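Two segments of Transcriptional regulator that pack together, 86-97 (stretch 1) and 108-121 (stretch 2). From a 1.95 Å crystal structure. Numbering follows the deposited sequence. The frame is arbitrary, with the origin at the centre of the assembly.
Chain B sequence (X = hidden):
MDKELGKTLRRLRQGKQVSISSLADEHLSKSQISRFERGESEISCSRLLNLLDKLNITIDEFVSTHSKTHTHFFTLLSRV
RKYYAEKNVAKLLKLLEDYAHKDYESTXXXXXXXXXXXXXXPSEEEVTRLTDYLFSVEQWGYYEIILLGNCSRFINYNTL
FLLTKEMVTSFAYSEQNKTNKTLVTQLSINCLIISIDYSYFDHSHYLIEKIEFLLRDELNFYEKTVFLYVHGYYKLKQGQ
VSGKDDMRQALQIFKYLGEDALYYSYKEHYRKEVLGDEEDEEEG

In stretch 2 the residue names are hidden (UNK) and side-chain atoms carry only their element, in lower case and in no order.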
# COMPACT_ATOMS: atom_id res chain seq x y z
N GLU B 86 -21.31 -13.74 0.03
CA GLU B 86 -22.61 -14.25 0.47
C GLU B 86 -23.23 -15.23 -0.54
O GLU B 86 -24.33 -15.74 -0.31
CB GLU B 86 -23.57 -13.08 0.72
CG GLU B 86 -24.30 -12.57 -0.51
CD GLU B 86 -25.00 -11.24 -0.28
OE1 GLU B 86 -24.62 -10.51 0.66
OE2 GLU B 86 -25.94 -10.92 -1.04
N LYS B 87 -22.51 -15.49 -1.63
CA LYS B 87 -22.94 -16.43 -2.67
C LYS B 87 -24.26 -16.04 -3.34
O LYS B 87 -24.96 -16.89 -3.89
CB LYS B 87 -23.08 -17.85 -2.10
CG LYS B 87 -21.80 -18.41 -1.49
CD LYS B 87 -20.66 -18.33 -2.48
CE LYS B 87 -19.35 -18.73 -1.84
NZ LYS B 87 -18.79 -17.68 -0.95
N ASN B 88 -24.60 -14.75 -3.31
CA ASN B 88 -25.87 -14.32 -3.88
C ASN B 88 -25.79 -14.23 -5.39
O ASN B 88 -25.31 -13.23 -5.95
CB ASN B 88 -26.30 -12.98 -3.29
CG ASN B 88 -27.75 -12.64 -3.59
OD1 ASN B 88 -28.17 -12.64 -4.74
ND2 ASN B 88 -28.52 -12.36 -2.55
N VAL B 89 -26.26 -15.28 -6.06
CA VAL B 89 -26.26 -15.31 -7.51
C VAL B 89 -27.28 -14.31 -8.02
O VAL B 89 -27.07 -13.65 -9.04
CB VAL B 89 -26.60 -16.71 -8.05
CG1 VAL B 89 -27.07 -16.65 -9.51
CG2 VAL B 89 -25.40 -17.62 -7.91
N ALA B 90 -28.36 -14.17 -7.26
CA ALA B 90 -29.51 -13.40 -7.70
C ALA B 90 -29.18 -11.95 -8.03
O ALA B 90 -29.51 -11.47 -9.11
CB ALA B 90 -30.60 -13.46 -6.63
N LYS B 91 -28.53 -11.23 -7.13
CA LYS B 91 -28.38 -9.81 -7.40
C LYS B 91 -27.09 -9.51 -8.16
O LYS B 91 -26.92 -8.41 -8.69
CB LYS B 91 -28.48 -9.01 -6.11
CG LYS B 91 -27.54 -9.48 -5.04
CD LYS B 91 -27.63 -8.62 -3.80
CE LYS B 91 -28.93 -8.79 -3.05
NZ LYS B 91 -28.90 -7.92 -1.83
N LEU B 92 -26.19 -10.49 -8.26
CA LEU B 92 -25.07 -10.40 -9.20
C LEU B 92 -25.63 -10.46 -10.61
O LEU B 92 -25.09 -9.87 -11.53
CB LEU B 92 -24.05 -11.51 -8.99
CG LEU B 92 -23.01 -11.30 -7.89
CD1 LEU B 92 -22.40 -12.63 -7.52
CD2 LEU B 92 -21.91 -10.32 -8.33
N LEU B 93 -26.74 -11.18 -10.75
CA LEU B 93 -27.41 -11.31 -12.03
C LEU B 93 -27.96 -10.00 -12.58
O LEU B 93 -27.84 -9.73 -13.77
CB LEU B 93 -28.54 -12.34 -11.92
CG LEU B 93 -28.02 -13.78 -12.02
CD1 LEU B 93 -29.14 -14.83 -11.87
CD2 LEU B 93 -27.30 -13.94 -13.34
N LYS B 94 -28.58 -9.17 -11.75
CA LYS B 94 -29.05 -7.89 -12.26
C LYS B 94 -28.04 -6.77 -12.03
O LYS B 94 -28.17 -5.69 -12.62
CB LYS B 94 -30.40 -7.53 -11.67
CG LYS B 94 -31.53 -7.99 -12.59
CD LYS B 94 -32.10 -9.32 -12.17
CE LYS B 94 -33.60 -9.33 -12.42
NZ LYS B 94 -34.24 -10.57 -11.93
N LEU B 95 -27.03 -7.04 -11.22
CA LEU B 95 -25.85 -6.17 -11.22
C LEU B 95 -25.28 -6.21 -12.63
O LEU B 95 -24.87 -5.20 -13.18
CB LEU B 95 -24.81 -6.64 -10.20
CG LEU B 95 -23.53 -5.80 -10.10
CD1 LEU B 95 -23.87 -4.38 -9.67
CD2 LEU B 95 -22.53 -6.42 -9.14
N LEU B 96 -25.30 -7.40 -13.20
CA LEU B 96 -24.88 -7.64 -14.57
C LEU B 96 -25.78 -6.95 -15.61
O LEU B 96 -25.30 -6.50 -16.64
CB LEU B 96 -24.82 -9.16 -14.82
CG LEU B 96 -24.35 -9.63 -16.19
CD1 LEU B 96 -22.95 -9.11 -16.49
CD2 LEU B 96 -24.40 -11.15 -16.27
N GLU B 97 -27.08 -6.88 -15.35
CA GLU B 97 -27.95 -6.15 -16.28
C GLU B 97 -27.70 -4.65 -16.13
O GLU B 97 -27.74 -3.90 -17.10
CB GLU B 97 -29.44 -6.47 -16.06
CG GLU B 97 -30.34 -5.74 -17.08
CD GLU B 97 -31.83 -6.09 -16.97
OE1 GLU B 97 -32.22 -6.89 -16.09
OE2 GLU B 97 -32.62 -5.54 -17.78
N UNK B 108 -16.21 -8.70 -16.99
CA UNK B 108 -15.67 -9.05 -15.68
C UNK B 108 -16.71 -9.58 -14.67
O UNK B 108 -16.41 -10.47 -13.88
c UNK B 108 -14.97 -7.83 -15.08
c UNK B 108 -14.45 -8.10 -13.71
se UNK B 108 -13.66 -6.51 -12.83
c UNK B 108 -13.83 -7.20 -11.05
N UNK B 109 -17.90 -9.00 -14.68
CA UNK B 109 -18.98 -9.46 -13.80
C UNK B 109 -19.38 -10.90 -14.15
O UNK B 109 -19.62 -11.72 -13.26
c UNK B 109 -20.93 -6.13 -13.63
c UNK B 109 -21.36 -9.11 -13.03
c UNK B 109 -20.21 -8.55 -13.88
c UNK B 109 -19.86 -7.16 -13.36
N UNK B 110 -19.43 -11.20 -15.44
CA UNK B 110 -19.72 -12.55 -15.91
C UNK B 110 -18.64 -13.53 -15.47
O UNK B 110 -18.95 -14.66 -15.08
c UNK B 110 -19.86 -12.58 -17.44
c UNK B 110 -22.18 -10.95 -20.07
c UNK B 110 -21.19 -11.94 -19.49
c UNK B 110 -21.02 -11.74 -17.98
n UNK B 110 -22.40 -11.20 -21.53
N UNK B 111 -17.39 -13.10 -15.55
CA UNK B 111 -16.27 -13.95 -15.13
C UNK B 111 -16.38 -14.30 -13.66
O UNK B 111 -16.18 -15.45 -13.26
c UNK B 111 -14.93 -13.26 -15.41
N UNK B 112 -16.69 -13.30 -12.84
CA UNK B 112 -16.79 -13.51 -11.40
C UNK B 112 -18.00 -14.36 -11.08
O UNK B 112 -17.92 -15.30 -10.29
c UNK B 112 -15.71 -9.94 -10.50
c UNK B 112 -17.30 -12.40 -9.19
c UNK B 112 -15.57 -11.43 -10.71
c UNK B 112 -16.89 -12.17 -10.64
N UNK B 113 -19.12 -14.01 -11.70
CA UNK B 113 -20.38 -14.72 -11.49
C UNK B 113 -20.28 -16.19 -11.88
O UNK B 113 -20.98 -17.03 -11.30
c UNK B 113 -22.85 -14.74 -12.37
c UNK B 113 -23.80 -13.94 -13.23
c UNK B 113 -21.50 -14.04 -12.28
c UNK B 113 -23.43 -14.94 -10.99
N UNK B 114 -19.44 -16.51 -12.86
CA UNK B 114 -19.27 -17.90 -13.29
C UNK B 114 -18.67 -18.78 -12.19
O UNK B 114 -18.80 -20.01 -12.23
c UNK B 114 -18.37 -17.99 -14.53
o UNK B 114 -17.04 -17.64 -14.20
N UNK B 115 -18.02 -18.16 -11.21
CA UNK B 115 -17.41 -18.90 -10.11
C UNK B 115 -18.41 -19.34 -9.05
O UNK B 115 -18.05 -20.07 -8.14
c UNK B 115 -16.31 -18.06 -9.44
o UNK B 115 -15.03 -18.34 -10.00
N UNK B 116 -19.66 -18.91 -9.18
CA UNK B 116 -20.71 -19.35 -8.27
C UNK B 116 -21.96 -19.78 -9.03
O UNK B 116 -22.91 -20.31 -8.45
c UNK B 116 -19.86 -17.72 -6.53
c UNK B 116 -22.25 -16.03 -7.03
c UNK B 116 -21.09 -18.25 -7.27
c UNK B 116 -21.82 -17.12 -7.97
N UNK B 117 -21.95 -19.55 -10.34
CA UNK B 117 -23.05 -19.99 -11.21
C UNK B 117 -22.51 -20.14 -12.63
O UNK B 117 -22.60 -19.22 -13.43
o UNK B 117 -26.00 -20.88 -10.26
c UNK B 117 -25.41 -19.35 -12.00
c UNK B 117 -26.17 -20.55 -11.46
c UNK B 117 -24.21 -18.99 -11.16
o UNK B 117 -26.93 -21.15 -12.24
N UNK B 118 -21.97 -21.33 -12.94
CA UNK B 118 -21.20 -21.57 -14.17
C UNK B 118 -22.02 -21.40 -15.45
O UNK B 118 -21.43 -21.27 -16.52
c UNK B 118 -21.80 -23.65 -13.17
c UNK B 118 -20.73 -23.02 -14.00
c UNK B 118 -22.25 -22.59 -12.21
N UNK B 119 -23.35 -21.41 -15.35
CA UNK B 119 -24.22 -21.18 -16.51
C UNK B 119 -23.91 -19.83 -17.23
O UNK B 119 -24.06 -19.71 -18.45
c UNK B 119 -26.54 -20.26 -16.85
o UNK B 119 -26.20 -22.57 -16.30
c UNK B 119 -25.70 -21.24 -16.09
N UNK B 120 -23.45 -18.84 -16.48
CA UNK B 120 -23.03 -17.58 -17.08
C UNK B 120 -21.50 -17.53 -17.26
O UNK B 120 -20.77 -17.65 -16.30
c UNK B 120 -22.95 -15.07 -16.87
c UNK B 120 -23.46 -16.36 -16.23
c UNK B 120 -24.97 -16.32 -16.06
N UNK B 121 -21.04 -17.36 -18.49
CA UNK B 121 -19.61 -17.16 -18.75
C UNK B 121 -19.42 -16.06 -19.79
O UNK B 121 -20.26 -15.90 -20.68
o UNK B 121 -17.93 -20.83 -20.01
o UNK B 121 -17.84 -21.66 -17.97
c UNK B 121 -18.95 -19.59 -18.27
c UNK B 121 -18.19 -20.78 -18.78
c UNK B 121 -18.94 -18.44 -19.25

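Position 108 carries two carbons, a selenium and a terminal carbon in an unbranched chain, and its side chain comes no nearer to stretch 1 than 8.2 Å, from CB to Leu96 CD1. Selenium in that place makes it a methionine modelled as selenomethionine, Met108.

Position 109 has four carbons forked at the first, one arm two carbons long; its CA-to-CB bond points toward the opposing helix, and its carbons pack on Leu96, Leu95 and Leu92. That is isoleucine. Ile109 CG2 lies 3.8 Å from Leu96 CD1, and Ile109 CD1 lies 4.1 Å from Leu95 O, so the side chain also packs on backbone.

Position 110 is a row of four carbons ending in nitrogen, leaving sideways, with its aliphatic part touching Leu96: Lys110. Lys110 CG is 3.6 Å from Leu96 CD1, while NZ is hydrogen-bonded elsewhere in the structure.

Position 111 has one side-chain carbon, out of reach of stretch 1: Ala111. Position 112 again shows four carbons forked at the first with one longer arm, hence Ile112; its CA-to-CB bond points toward stretch 1, but its nearest side-chain approach is Ile112 CG2 to Leu92 CD2, 5.1 Å.

Position 113 has four carbons forked at the second, seated among Val89, Leu92, Leu93 and Leu96, which means leucine. Leu113 is the knob of the contact. Leu113 CD2 is 3.5 Å from Leu93 CD2, and Leu113 CD1 is 4.0 Å from Leu92 CB.

Positions 114 and 115 each hold one carbon and one oxygen, both out of reach: Ser114 and Ser115. Ser114 OG turns back to the backbone of the preceding turn, donating to Ala111 O at 2.5 Å.

Position 116 bears four carbons forked at the first, one arm longer, packed against Leu92, Val89 and Lys87. This is Ile116. Ile116 CD1 meets Leu92 CD1 at 3.4 Å and Ile116 CG1 meets Val89 CG2 at 3.6 Å, while Ile116 CG2 lies 4.2 Å from Lys87 CD.

Position 117 has three carbons, the third carrying two oxygens, and touches Val89. With chain length deciding for glutamate, Glu117 contributes carbon here: Glu117 CB is 3.7 Å from Val89 CG2.

At 118 three carbons close a ring onto the backbone nitrogen, giving Pro118, and at 119 one carbon carries an oxygen and a carbon, giving Thr119; neither reaches across.

Position 120 has one carbon bearing two more, which touch Leu96 and Leu93: Val120, with Val120 CG1 4.2 Å from Leu96 CD2 and Val120 CG2 4.3 Å from Leu93 CD2. Position 121, three carbons with two oxygens on the third, is Glu121, out of reach.

The rules are simple. The helices run nearly antiparallel, with 165° between their N-to-C directions, so Leu96 pairs with Ile109, Leu92 with Leu113 and, beyond the helical part of stretch 2, Lys87 with Ile116. Spacings of three and four put Val89, Leu92, Leu93 and Leu96 around one knob. No hydrogen bond crosses; the contact, mostly aliphatic, buries 611 Å² with both sides summed. Asn88 OD1 caps its helix by accepting from Lys91 N at 2.8 Å.

Stretch 2 108-121: MIKAILSSIEPTVE
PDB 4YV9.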